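Local coordinates for lactaldehyde dehydrogenase (Escherichia coli, PDB 2IMP), which catalyses the NAD+-dependent, irreversible oxidation of L-lactaldehyde to L-lactate and also oxidises glycolaldehyde, serving L-fucose and L-rhamnose breakdown as a homotetramer, at residues T147-W152 / V174-E179; N184-A189 / F202-G207; M261-L266 / Y416-N421; G410-I415 / E434-R439. All coordinates share one frame; numbering follows the deposited sequence.

Interaction 1: residues T147-W152 / V174-E179; sequences TGILPW and VIKPSE. With NAI (1,4-dihydronicotinamide adenine dinucleotide), chain D.
L150, just past the end of strand 147-149, crosses I175 obliquely, L150 CD1 lying 3.8 Å from I175 CG2. I175 points to one face of the parallel ladder; on the other T147 and V174 stand side by side and point the same way, followed by I149 and K176. The strand axes diverge by only 9°, and three backbone bonds hold the register: G148 N to V174 O, K176 N to G148 O, and L150 N to K176 O, the last nearly straight. G148 brings no side chain to the face of I175, whose CG1 would stand tight against a CB there.

K176 runs out anti to its backbone N and then bends at its last two torsions (chi3 85°, chi4 65°). This turns the amino group back toward its own chain and the cofactor: K176 NZ lies 2.9 Å from P177 O and also bonds both O2B and O3B of the NADH adenosine ribose, while G207 O is a further partner. O3B in turn donates to L150 O at 2.6 Å. E179 OE2 accepts from O2B at 2.9 Å. O3B is thus held from both segments, O2B by K176 and E179 of 174-179. I149 CG2 packs 3.3 Å from the ribose ring oxygen O4B. Beyond the ladder, S178 CB rests 3.6 Å from P151 C, and a water bridges P151 O and S178 N. Such loops at the carboxyl ends of adjacent parallel strands, here 134-149 and 172-176 joined through helix 155-168, are typical of the Rossmann-type NAD-binding domain of aldehyde dehydrogenases.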
# COMPACT_ATOMS: atom_id res chain seq x y z
N THR A 147 -25.45 1.37 10.07
CA THR A 147 -26.00 1.58 11.39
C THR A 147 -25.00 1.27 12.50
O THR A 147 -24.08 0.46 12.32
CB THR A 147 -27.29 0.74 11.61
OG1 THR A 147 -26.99 -0.66 11.51
CG2 THR A 147 -28.34 1.08 10.55
N GLY A 148 -25.17 1.94 13.63
CA GLY A 148 -24.28 1.74 14.75
C GLY A 148 -25.05 1.53 16.04
O GLY A 148 -25.93 2.31 16.41
N ILE A 149 -24.72 0.45 16.72
CA ILE A 149 -25.34 0.10 17.99
C ILE A 149 -24.28 0.19 19.10
O ILE A 149 -23.30 -0.57 19.10
CB ILE A 149 -25.95 -1.31 17.89
CG1 ILE A 149 -26.94 -1.34 16.72
CG2 ILE A 149 -26.62 -1.68 19.19
CD1 ILE A 149 -27.52 -2.71 16.42
N LEU A 150 -24.47 1.12 20.04
CA LEU A 150 -23.47 1.35 21.08
C LEU A 150 -23.73 0.78 22.49
O LEU A 150 -24.87 0.63 22.92
CB LEU A 150 -23.22 2.85 21.19
CG LEU A 150 -23.30 3.63 19.88
CD1 LEU A 150 -23.09 5.11 20.18
CD2 LEU A 150 -22.26 3.12 18.87
N PRO A 151 -22.64 0.49 23.22
CA PRO A 151 -22.65 -0.05 24.58
C PRO A 151 -22.60 1.11 25.61
O PRO A 151 -22.52 2.27 25.22
CB PRO A 151 -21.38 -0.89 24.61
CG PRO A 151 -20.43 0.01 23.88
CD PRO A 151 -21.27 0.49 22.68
N TRP A 152 -22.65 0.78 26.90
CA TRP A 152 -22.60 1.80 27.94
C TRP A 152 -21.18 2.31 28.29
O TRP A 152 -21.03 3.40 28.83
CB TRP A 152 -23.25 1.31 29.23
CG TRP A 152 -22.59 0.11 29.77
CD1 TRP A 152 -22.95 -1.09 29.52
CD2 TRP A 152 -21.42 0.03 30.60
NE1 TRP A 152 -22.11 -2.01 30.12
CE2 TRP A 152 -21.16 -1.34 30.81
CE3 TRP A 152 -20.60 0.97 31.19
CZ2 TRP A 152 -20.09 -1.80 31.56
CZ3 TRP A 152 -19.53 0.52 31.94
CH2 TRP A 152 -19.29 -0.86 32.13
N VAL A 174 -27.24 5.66 10.94
CA VAL A 174 -28.28 5.68 11.95
C VAL A 174 -27.71 5.05 13.21
O VAL A 174 -27.35 3.87 13.22
CB VAL A 174 -29.54 4.88 11.55
CG1 VAL A 174 -30.54 4.91 12.71
CG2 VAL A 174 -30.17 5.46 10.30
N ILE A 175 -27.61 5.83 14.27
CA ILE A 175 -27.06 5.34 15.51
C ILE A 175 -28.06 5.15 16.66
O ILE A 175 -28.98 5.95 16.84
CB ILE A 175 -25.92 6.27 15.99
CG1 ILE A 175 -24.68 6.06 15.12
CG2 ILE A 175 -25.64 6.04 17.47
CD1 ILE A 175 -23.55 6.98 15.45
N LYS A 176 -27.88 4.07 17.41
CA LYS A 176 -28.68 3.81 18.60
C LYS A 176 -27.76 3.64 19.81
O LYS A 176 -27.00 2.68 19.89
CB LYS A 176 -29.54 2.55 18.49
CG LYS A 176 -30.49 2.42 19.69
CD LYS A 176 -31.10 1.04 19.83
CE LYS A 176 -30.19 0.08 20.58
NZ LYS A 176 -30.00 0.49 22.01
N PRO A 177 -27.79 4.60 20.74
CA PRO A 177 -26.92 4.46 21.91
C PRO A 177 -27.53 3.41 22.86
O PRO A 177 -28.66 2.96 22.66
CB PRO A 177 -26.96 5.85 22.51
CG PRO A 177 -28.40 6.25 22.28
CD PRO A 177 -28.66 5.79 20.85
N SER A 178 -26.76 2.99 23.86
CA SER A 178 -27.29 2.06 24.84
C SER A 178 -28.43 2.74 25.62
O SER A 178 -28.37 3.95 25.84
CB SER A 178 -26.19 1.65 25.83
OG SER A 178 -26.75 1.14 27.03
N GLU A 179 -29.45 1.99 26.02
CA GLU A 179 -30.54 2.58 26.78
C GLU A 179 -30.10 3.12 28.16
O GLU A 179 -30.80 3.92 28.78
CB GLU A 179 -31.69 1.58 26.98
CG GLU A 179 -31.28 0.24 27.58
CD GLU A 179 -30.99 -0.81 26.53
OE1 GLU A 179 -31.68 -1.85 26.54
OE2 GLU A 179 -30.08 -0.60 25.69
PA NAI D . -24.92 -5.15 25.27
O1A NAI D . -24.70 -6.05 24.13
O2A NAI D . -25.89 -5.73 26.31
O5B NAI D . -25.47 -3.75 24.73
C5B NAI D . -24.80 -2.97 23.75
C4B NAI D . -25.77 -2.45 22.68
O4B NAI D . -26.38 -3.52 21.96
C3B NAI D . -26.94 -1.61 23.23
O3B NAI D . -27.15 -0.47 22.41
C2B NAI D . -28.09 -2.61 23.23
O2B NAI D . -29.38 -2.05 23.24
C1B NAI D . -27.80 -3.43 22.00
N9A NAI D . -28.41 -4.79 22.03
C8A NAI D . -28.57 -5.70 23.07
N7A NAI D . -29.20 -6.81 22.59
C5A NAI D . -29.45 -6.63 21.28
C6A NAI D . -30.07 -7.44 20.30
N6A NAI D . -30.56 -8.64 20.61
N1A NAI D . -30.19 -6.95 18.98
C2A NAI D . -29.68 -5.69 18.65
N3A NAI D . -29.07 -4.89 19.63
C4A NAI D . -28.95 -5.36 20.91
O3 NAI D . -23.47 -4.89 25.89
PN NAI D . -23.06 -3.80 27.02
O1N NAI D . -23.55 -2.46 26.66
O2N NAI D . -21.58 -3.96 27.24
O5D NAI D . -23.83 -4.41 28.30
C5D NAI D . -25.01 -3.90 28.86
C4D NAI D . -25.39 -4.82 30.00
O4D NAI D . -26.71 -4.50 30.44
C3D NAI D . -25.38 -6.36 29.93
O3D NAI D . -24.28 -6.88 30.65
C2D NAI D . -26.70 -6.81 30.51
O2D NAI D . -26.59 -7.94 31.33
C1D NAI D . -27.19 -5.57 31.22
N1N NAI D . -28.68 -5.59 31.37
C2N NAI D . -29.44 -5.09 30.31
C3N NAI D . -30.85 -5.07 30.40
C7N NAI D . -31.69 -4.53 29.27
O7N NAI D . -33.08 -4.54 29.40
N7N NAI D . -31.18 -4.05 28.14
C4N NAI D . -31.47 -5.58 31.60
C5N NAI D . -30.68 -6.09 32.67
C6N NAI D . -29.27 -6.08 32.54
O HOH W 1 -24.27 4.44 24.43

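Interaction 2: residues N184-A189 / F202-G207; sequences NAIAFA and FNLVLG
F188 and F202 both carry CG anti to the backbone N (chi1 -172° and -180°), which extends one ring from helix 184-189 and the other from strand 202-204 until they meet. F188 CD1 comes to 3.5 Å from F202 CZ, and F188 CE1 lies over one face of the F202 ring, displaced toward its rim. With planes inclined at 36° and centroids 5.1 Å apart, the pair is oblique. L204 uses the same anti first torsion, and its two methyls divide the work: CD1 reaches A185 CB at 3.9 Å, whereas CD2 sits 3.7 Å from I186 CD1 and also approaches A185 O and A189 CB. The I186 side chain crosses those of L204 and L206 at about a right angle, its CD1 ending 4.0 Å from L206 CD1.

One turn apart, the small A185 and A189 let the helix settle on L204. F188 also packs on I159 and M163 of helix 155-168, and F202 on I173 and I175 of strand 172-176. An alanine in place of F202 would probably open a gap beside F188 and leave that ring freer to turn.

No hydrogen bond crosses between the segments; the contact is almost wholly between apolar side chains, with A185 O against an L204 methyl. The fit is therefore set by shape and burial, seating helix 183-195 on the sheet of the nucleotide-binding domain.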
# COMPACT_ATOMS: atom_id res chain seq x y z
N ASN A 184 -25.36 11.42 26.55
CA ASN A 184 -24.20 11.91 25.82
C ASN A 184 -24.46 11.89 24.30
O ASN A 184 -23.97 12.75 23.57
CB ASN A 184 -22.98 11.06 26.16
CG ASN A 184 -23.12 9.63 25.69
OD1 ASN A 184 -22.88 9.33 24.51
ND2 ASN A 184 -23.52 8.75 26.58
N ALA A 185 -25.25 10.91 23.86
CA ALA A 185 -25.59 10.78 22.45
C ALA A 185 -26.56 11.89 21.98
O ALA A 185 -26.49 12.34 20.84
CB ALA A 185 -26.19 9.42 22.19
N ILE A 186 -27.47 12.29 22.87
CA ILE A 186 -28.38 13.37 22.55
C ILE A 186 -27.58 14.67 22.37
O ILE A 186 -27.85 15.46 21.47
CB ILE A 186 -29.45 13.57 23.67
CG1 ILE A 186 -30.51 12.48 23.58
CG2 ILE A 186 -30.09 14.96 23.54
CD1 ILE A 186 -31.33 12.54 22.31
N ALA A 187 -26.60 14.87 23.25
CA ALA A 187 -25.75 16.04 23.15
C ALA A 187 -24.97 16.02 21.82
O ALA A 187 -24.75 17.06 21.19
CB ALA A 187 -24.80 16.08 24.34
N PHE A 188 -24.56 14.82 21.39
CA PHE A 188 -23.86 14.70 20.12
C PHE A 188 -24.78 15.11 18.96
O PHE A 188 -24.36 15.82 18.05
CB PHE A 188 -23.37 13.26 19.91
CG PHE A 188 -22.47 13.09 18.70
CD1 PHE A 188 -23.00 13.11 17.41
CD2 PHE A 188 -21.10 12.92 18.86
CE1 PHE A 188 -22.17 12.97 16.30
CE2 PHE A 188 -20.27 12.77 17.75
CZ PHE A 188 -20.80 12.79 16.47
N ALA A 189 -26.03 14.67 19.03
CA ALA A 189 -27.02 15.01 18.01
C ALA A 189 -27.30 16.53 17.94
O ALA A 189 -27.48 17.09 16.85
CB ALA A 189 -28.32 14.24 18.25
N PHE A 202 -26.69 11.92 9.45
CA PHE A 202 -26.55 11.42 10.82
C PHE A 202 -27.91 11.37 11.52
O PHE A 202 -28.58 12.39 11.67
CB PHE A 202 -25.61 12.29 11.66
CG PHE A 202 -25.44 11.79 13.09
CD1 PHE A 202 -24.45 10.86 13.41
CD2 PHE A 202 -26.27 12.25 14.11
CE1 PHE A 202 -24.31 10.37 14.72
CE2 PHE A 202 -26.14 11.77 15.43
CZ PHE A 202 -25.15 10.84 15.73
N ASN A 203 -28.31 10.17 11.93
CA ASN A 203 -29.58 9.97 12.60
C ASN A 203 -29.42 9.27 13.96
O ASN A 203 -28.59 8.37 14.11
CB ASN A 203 -30.51 9.13 11.71
CG ASN A 203 -30.65 9.69 10.32
OD1 ASN A 203 -31.54 10.51 10.04
ND2 ASN A 203 -29.77 9.27 9.41
N LEU A 204 -30.20 9.69 14.95
CA LEU A 204 -30.14 9.07 16.26
C LEU A 204 -31.48 8.48 16.70
O LEU A 204 -32.46 9.20 16.86
CB LEU A 204 -29.67 10.08 17.31
CG LEU A 204 -29.43 9.50 18.72
CD1 LEU A 204 -28.07 8.82 18.77
CD2 LEU A 204 -29.48 10.60 19.77
N VAL A 205 -31.53 7.16 16.85
CA VAL A 205 -32.76 6.53 17.32
C VAL A 205 -32.59 5.98 18.74
O VAL A 205 -31.51 5.55 19.12
CB VAL A 205 -33.25 5.43 16.35
CG1 VAL A 205 -33.67 6.06 15.03
CG2 VAL A 205 -32.16 4.39 16.13
N LEU A 206 -33.66 6.03 19.54
CA LEU A 206 -33.58 5.59 20.92
C LEU A 206 -34.48 4.41 21.31
O LEU A 206 -35.64 4.35 20.91
CB LEU A 206 -33.89 6.79 21.83
CG LEU A 206 -33.03 8.03 21.56
CD1 LEU A 206 -33.65 9.24 22.23
CD2 LEU A 206 -31.61 7.79 22.06
N GLY A 207 -33.93 3.48 22.09
CA GLY A 207 -34.70 2.33 22.52
C GLY A 207 -33.87 1.14 22.96
O GLY A 207 -32.66 1.23 23.17

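Interaction 3: residues M261-L266 / Y416-N421; sequences MDDADL and YTQNLN
D263 reaches across to T417 and Q418 with both carboxylate oxygens, the two segments otherwise sharing one backbone bond. T417 OG1 donates to D263 OD1 at 2.8 Å, using the syn lone pair of that oxygen. Q418 N donates to D263 OD2 at 2.8 Å from above the carboxylate plane, 52° out of it. The D263 CG group is held between its own N and carbonyl carbon (chi1 75°), the rotation that turns the carboxylate toward the opposite loop. T417 OG1 is both donor and acceptor, since N419 N gives it a weak, almost straight bond of 3.3 Å.

The backbone bond runs from M261 N to Y416 O at 3.1 Å, with the donor in the carbonyl plane. A264 CB also crowds Y416 O, 2.9 Å away, and lies 3.7 Å from Y416 CB. M261 and T417 lie side by side, M261 CG 3.8 Å from T417 CB. A type I turn from M261 to A264, closed by A264 N to M261 O, presents D263 at its third position.

Beyond the pair, D265 OD1 accepts from L268 N and N419 OD1 from V422 N. Around Q418 and L420 a second subunit supplies backbone hydrogen bonds, placing the contact beside a tetramer interface. Two loops thus leave neighbouring parallel strands, 257-260 and 409-416, each ending in an N-cap, D265 and N419, where the next helix of the alpha/beta catalytic domain begins.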
# COMPACT_ATOMS: atom_id res chain seq x y z
N MET A 261 6.70 -11.70 33.69
CA MET A 261 7.86 -12.57 33.82
C MET A 261 8.74 -12.22 35.04
O MET A 261 8.59 -11.15 35.63
CB MET A 261 8.70 -12.50 32.54
CG MET A 261 7.95 -12.90 31.28
SD MET A 261 7.20 -14.54 31.40
CE MET A 261 8.62 -15.58 31.06
N ASP A 262 9.64 -13.12 35.42
CA ASP A 262 10.50 -12.85 36.56
C ASP A 262 11.43 -11.65 36.33
O ASP A 262 11.64 -10.83 37.22
CB ASP A 262 11.35 -14.08 36.91
CG ASP A 262 10.53 -15.23 37.48
OD1 ASP A 262 9.55 -14.96 38.20
OD2 ASP A 262 10.88 -16.40 37.22
N ASP A 263 11.97 -11.55 35.11
CA ASP A 263 12.86 -10.47 34.74
C ASP A 263 12.11 -9.18 34.36
O ASP A 263 12.63 -8.34 33.63
CB ASP A 263 13.73 -10.90 33.55
CG ASP A 263 12.95 -10.91 32.25
OD1 ASP A 263 11.79 -11.37 32.26
OD2 ASP A 263 13.50 -10.47 31.22
N ALA A 264 10.90 -9.05 34.87
CA ALA A 264 10.08 -7.88 34.56
C ALA A 264 10.18 -6.72 35.56
O ALA A 264 10.29 -6.94 36.77
CB ALA A 264 8.62 -8.30 34.43
N ASP A 265 10.15 -5.51 35.03
CA ASP A 265 10.18 -4.33 35.88
C ASP A 265 8.95 -4.32 36.80
O ASP A 265 7.90 -3.79 36.44
CB ASP A 265 10.18 -3.07 35.00
CG ASP A 265 10.35 -1.79 35.81
OD1 ASP A 265 9.54 -1.54 36.72
OD2 ASP A 265 11.30 -1.03 35.51
N LEU A 266 9.09 -4.93 37.98
CA LEU A 266 8.00 -5.01 38.94
C LEU A 266 7.19 -3.72 39.12
O LEU A 266 5.96 -3.74 39.10
CB LEU A 266 8.54 -5.47 40.30
CG LEU A 266 7.50 -5.63 41.42
CD1 LEU A 266 6.35 -6.51 40.95
CD2 LEU A 266 8.17 -6.23 42.65
N TYR A 416 5.24 -8.42 30.31
CA TYR A 416 6.31 -7.63 30.90
C TYR A 416 7.61 -8.42 31.09
O TYR A 416 7.66 -9.37 31.86
CB TYR A 416 5.86 -7.05 32.23
CG TYR A 416 4.56 -6.29 32.12
CD1 TYR A 416 3.35 -6.96 32.03
CD2 TYR A 416 4.56 -4.90 32.01
CE1 TYR A 416 2.15 -6.27 31.84
CE2 TYR A 416 3.37 -4.20 31.82
CZ TYR A 416 2.17 -4.89 31.73
OH TYR A 416 0.99 -4.21 31.52
N THR A 417 8.64 -8.01 30.36
CA THR A 417 9.92 -8.68 30.40
C THR A 417 11.03 -7.81 29.80
O THR A 417 10.76 -6.77 29.19
CB THR A 417 9.84 -10.01 29.60
OG1 THR A 417 11.12 -10.66 29.61
CG2 THR A 417 9.44 -9.74 28.16
N GLN A 418 12.28 -8.23 29.97
CA GLN A 418 13.40 -7.47 29.44
C GLN A 418 14.30 -8.28 28.48
O GLN A 418 15.34 -7.79 28.01
CB GLN A 418 14.22 -6.91 30.60
CG GLN A 418 13.35 -6.23 31.66
CD GLN A 418 14.16 -5.59 32.77
OE1 GLN A 418 13.98 -4.40 33.07
NE2 GLN A 418 15.02 -6.36 33.41
N ASN A 419 13.88 -9.51 28.20
CA ASN A 419 14.64 -10.39 27.31
C ASN A 419 14.16 -10.37 25.83
O ASN A 419 12.99 -10.65 25.53
CB ASN A 419 14.61 -11.82 27.86
CG ASN A 419 15.43 -12.79 27.02
OD1 ASN A 419 15.01 -13.21 25.93
ND2 ASN A 419 16.61 -13.15 27.52
N LEU A 420 15.06 -10.01 24.92
CA LEU A 420 14.71 -9.95 23.51
C LEU A 420 13.98 -11.21 23.01
O LEU A 420 12.93 -11.12 22.37
CB LEU A 420 15.96 -9.71 22.65
CG LEU A 420 15.74 -9.67 21.13
CD1 LEU A 420 14.76 -8.56 20.78
CD2 LEU A 420 17.07 -9.45 20.42
N ASN A 421 14.54 -12.38 23.32
CA ASN A 421 13.95 -13.64 22.90
C ASN A 421 12.53 -13.87 23.47
O ASN A 421 11.63 -14.34 22.76
CB ASN A 421 14.86 -14.80 23.29
CG ASN A 421 14.98 -15.83 22.18
OD1 ASN A 421 14.02 -16.51 21.84
ND2 ASN A 421 16.18 -15.94 21.61

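Interaction 4: residues G410-I415 / E434-R439; sequences GLTSSI and ETYINR. With SO4 (sulfate ion), chain B.
The strand ending at I415 and strand 434-437 run parallel, the axes of 412-415 and 434-437 lying 4.3 Å apart at closest and 24° from alignment, joined through helix 420-429 as a beta-alpha-beta unit of the catalytic domain. Y436 N donates to S413 O at 2.7 Å and I415 N to Y436 O at 3.0 Å, while N438 N to I415 O extends the ladder; S413 N to E434 O is bent and weak.

The S413 hydroxyl adds a second bond to the same carbonyl. Held between its own N and carbonyl carbon (chi1 67°), OG donates to E434 O at 2.8 Å and receives a bond from T435 OG1 at 2.9 Å. T435 OG1 is also bonded to Q473 of another subunit, whose strand continues the ladder beside E434-I437. An alanine in place of S413 would probably leave E434 O with just the bent amide bond from this strand and T435 OG1 without its acceptor here. On this face I415 and I437 lie side by side, I415 CG2 4.1 Å from I437 CG1.

On the other face T412 OG1 donates to E434 OE1 nearly in line with the C-O bond, while E434 OE2 takes a bond from H449 ND1; H449 belongs to the lactate site, so E434 is second-shell there. T412 N donates to O2 of a sulfate, probably from the crystallisation liquor, at 2.9 Å. The Y436 ring has S413 O at its edge, in plane, and stacks on Y476 of the same neighbouring subunit. At that ring edge, Y436 CE1 meets the methyl T412 CG2 at 3.4 Å.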
# COMPACT_ATOMS: atom_id res chain seq x y z
N GLY A 410 -10.09 -12.95 21.91
CA GLY A 410 -8.73 -12.65 21.48
C GLY A 410 -8.56 -11.22 21.00
O GLY A 410 -8.03 -10.98 19.92
N LEU A 411 -9.02 -10.28 21.81
CA LEU A 411 -8.90 -8.87 21.47
C LEU A 411 -7.57 -8.22 21.93
O LEU A 411 -6.79 -7.76 21.10
CB LEU A 411 -10.09 -8.10 22.06
CG LEU A 411 -10.15 -6.59 21.79
CD1 LEU A 411 -10.11 -6.32 20.29
CD2 LEU A 411 -11.43 -6.03 22.41
N THR A 412 -7.32 -8.23 23.24
CA THR A 412 -6.12 -7.61 23.80
C THR A 412 -5.28 -8.50 24.74
O THR A 412 -5.81 -9.33 25.47
CB THR A 412 -6.50 -6.33 24.59
OG1 THR A 412 -7.27 -5.46 23.76
CG2 THR A 412 -5.25 -5.60 25.05
N SER A 413 -3.96 -8.31 24.69
CA SER A 413 -3.02 -9.04 25.53
C SER A 413 -1.80 -8.18 25.95
O SER A 413 -1.57 -7.11 25.37
CB SER A 413 -2.51 -10.29 24.81
OG SER A 413 -1.71 -9.95 23.69
N SER A 414 -1.05 -8.64 26.94
CA SER A 414 0.13 -7.91 27.39
C SER A 414 1.18 -8.75 28.12
O SER A 414 0.86 -9.76 28.75
CB SER A 414 -0.29 -6.74 28.30
OG SER A 414 -0.78 -7.21 29.54
N ILE A 415 2.44 -8.33 28.02
CA ILE A 415 3.53 -9.02 28.69
C ILE A 415 4.63 -8.07 29.18
O ILE A 415 4.91 -7.04 28.55
CB ILE A 415 4.15 -10.10 27.77
CG1 ILE A 415 5.19 -10.90 28.56
CG2 ILE A 415 4.77 -9.45 26.55
CD1 ILE A 415 5.77 -12.08 27.81
N GLU A 434 -4.26 -7.62 19.60
CA GLU A 434 -3.35 -6.64 20.18
C GLU A 434 -2.46 -7.21 21.30
O GLU A 434 -2.90 -8.01 22.13
CB GLU A 434 -4.13 -5.45 20.75
CG GLU A 434 -5.04 -4.73 19.78
CD GLU A 434 -5.84 -3.62 20.46
OE1 GLU A 434 -6.20 -3.79 21.64
OE2 GLU A 434 -6.11 -2.60 19.80
N THR A 435 -1.20 -6.78 21.30
CA THR A 435 -0.26 -7.19 22.33
C THR A 435 0.58 -6.01 22.85
O THR A 435 1.37 -5.42 22.10
CB THR A 435 0.72 -8.28 21.82
OG1 THR A 435 -0.00 -9.46 21.46
CG2 THR A 435 1.72 -8.64 22.92
N TYR A 436 0.37 -5.66 24.11
CA TYR A 436 1.12 -4.57 24.72
C TYR A 436 2.36 -5.03 25.48
O TYR A 436 2.27 -5.91 26.34
CB TYR A 436 0.22 -3.76 25.66
CG TYR A 436 -0.91 -3.07 24.97
CD1 TYR A 436 -2.11 -3.73 24.71
CD2 TYR A 436 -0.79 -1.75 24.54
CE1 TYR A 436 -3.16 -3.10 24.05
CE2 TYR A 436 -1.82 -1.10 23.88
CZ TYR A 436 -3.00 -1.78 23.63
OH TYR A 436 -4.03 -1.16 22.97
N ILE A 437 3.50 -4.45 25.15
CA ILE A 437 4.75 -4.80 25.80
C ILE A 437 5.31 -3.69 26.72
O ILE A 437 5.61 -2.58 26.27
CB ILE A 437 5.81 -5.19 24.75
CG1 ILE A 437 5.28 -6.34 23.89
CG2 ILE A 437 7.11 -5.60 25.45
CD1 ILE A 437 6.23 -6.79 22.82
N ASN A 438 5.43 -4.02 28.00
CA ASN A 438 5.94 -3.10 29.01
C ASN A 438 5.27 -1.71 29.06
O ASN A 438 5.94 -0.68 29.11
CB ASN A 438 7.46 -2.94 28.86
CG ASN A 438 8.21 -4.22 29.15
OD1 ASN A 438 7.83 -4.99 30.04
ND2 ASN A 438 9.29 -4.46 28.42
N ARG A 439 3.94 -1.72 29.05
CA ARG A 439 3.11 -0.52 29.13
C ARG A 439 1.64 -0.89 29.36
O ARG A 439 1.27 -2.05 29.25
CB ARG A 439 3.23 0.33 27.86
CG ARG A 439 2.86 -0.39 26.57
CD ARG A 439 2.30 0.59 25.53
NE ARG A 439 0.94 1.02 25.86
CZ ARG A 439 0.18 1.79 25.08
NH1 ARG A 439 0.63 2.23 23.91
NH2 ARG A 439 -1.05 2.12 25.48
S SO4 B . -9.31 -10.56 25.09
O1 SO4 B . -10.54 -11.24 25.52
O2 SO4 B . -9.60 -9.13 24.85
O3 SO4 B . -8.27 -10.70 26.11
O4 SO4 B . -8.83 -11.21 23.87

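Overall arrangement
From the N terminus, interaction 1 closes the loop through helix 155-168, and interaction 2 then closes the next through helix 183-195. The two are in series and share a sheet: I175 pairs with N203 and V205, so strands 134-149, 172-176 and 202-204 lie in succession in the NAD-binding domain. Interaction 3 spans about 150 residues, bringing the end of strand 257-260 to that of 409-416. Interaction 4 crosses it, since residues 416-421 fall between its own segments; T417 O and N438 ND2 join the two, whose centres are about 14 Å apart. The NAD-binding-domain pair lies apart from the catalytic-domain pair (centres about 27 Å apart for 1 and 4, about 46 Å for 2 and 3).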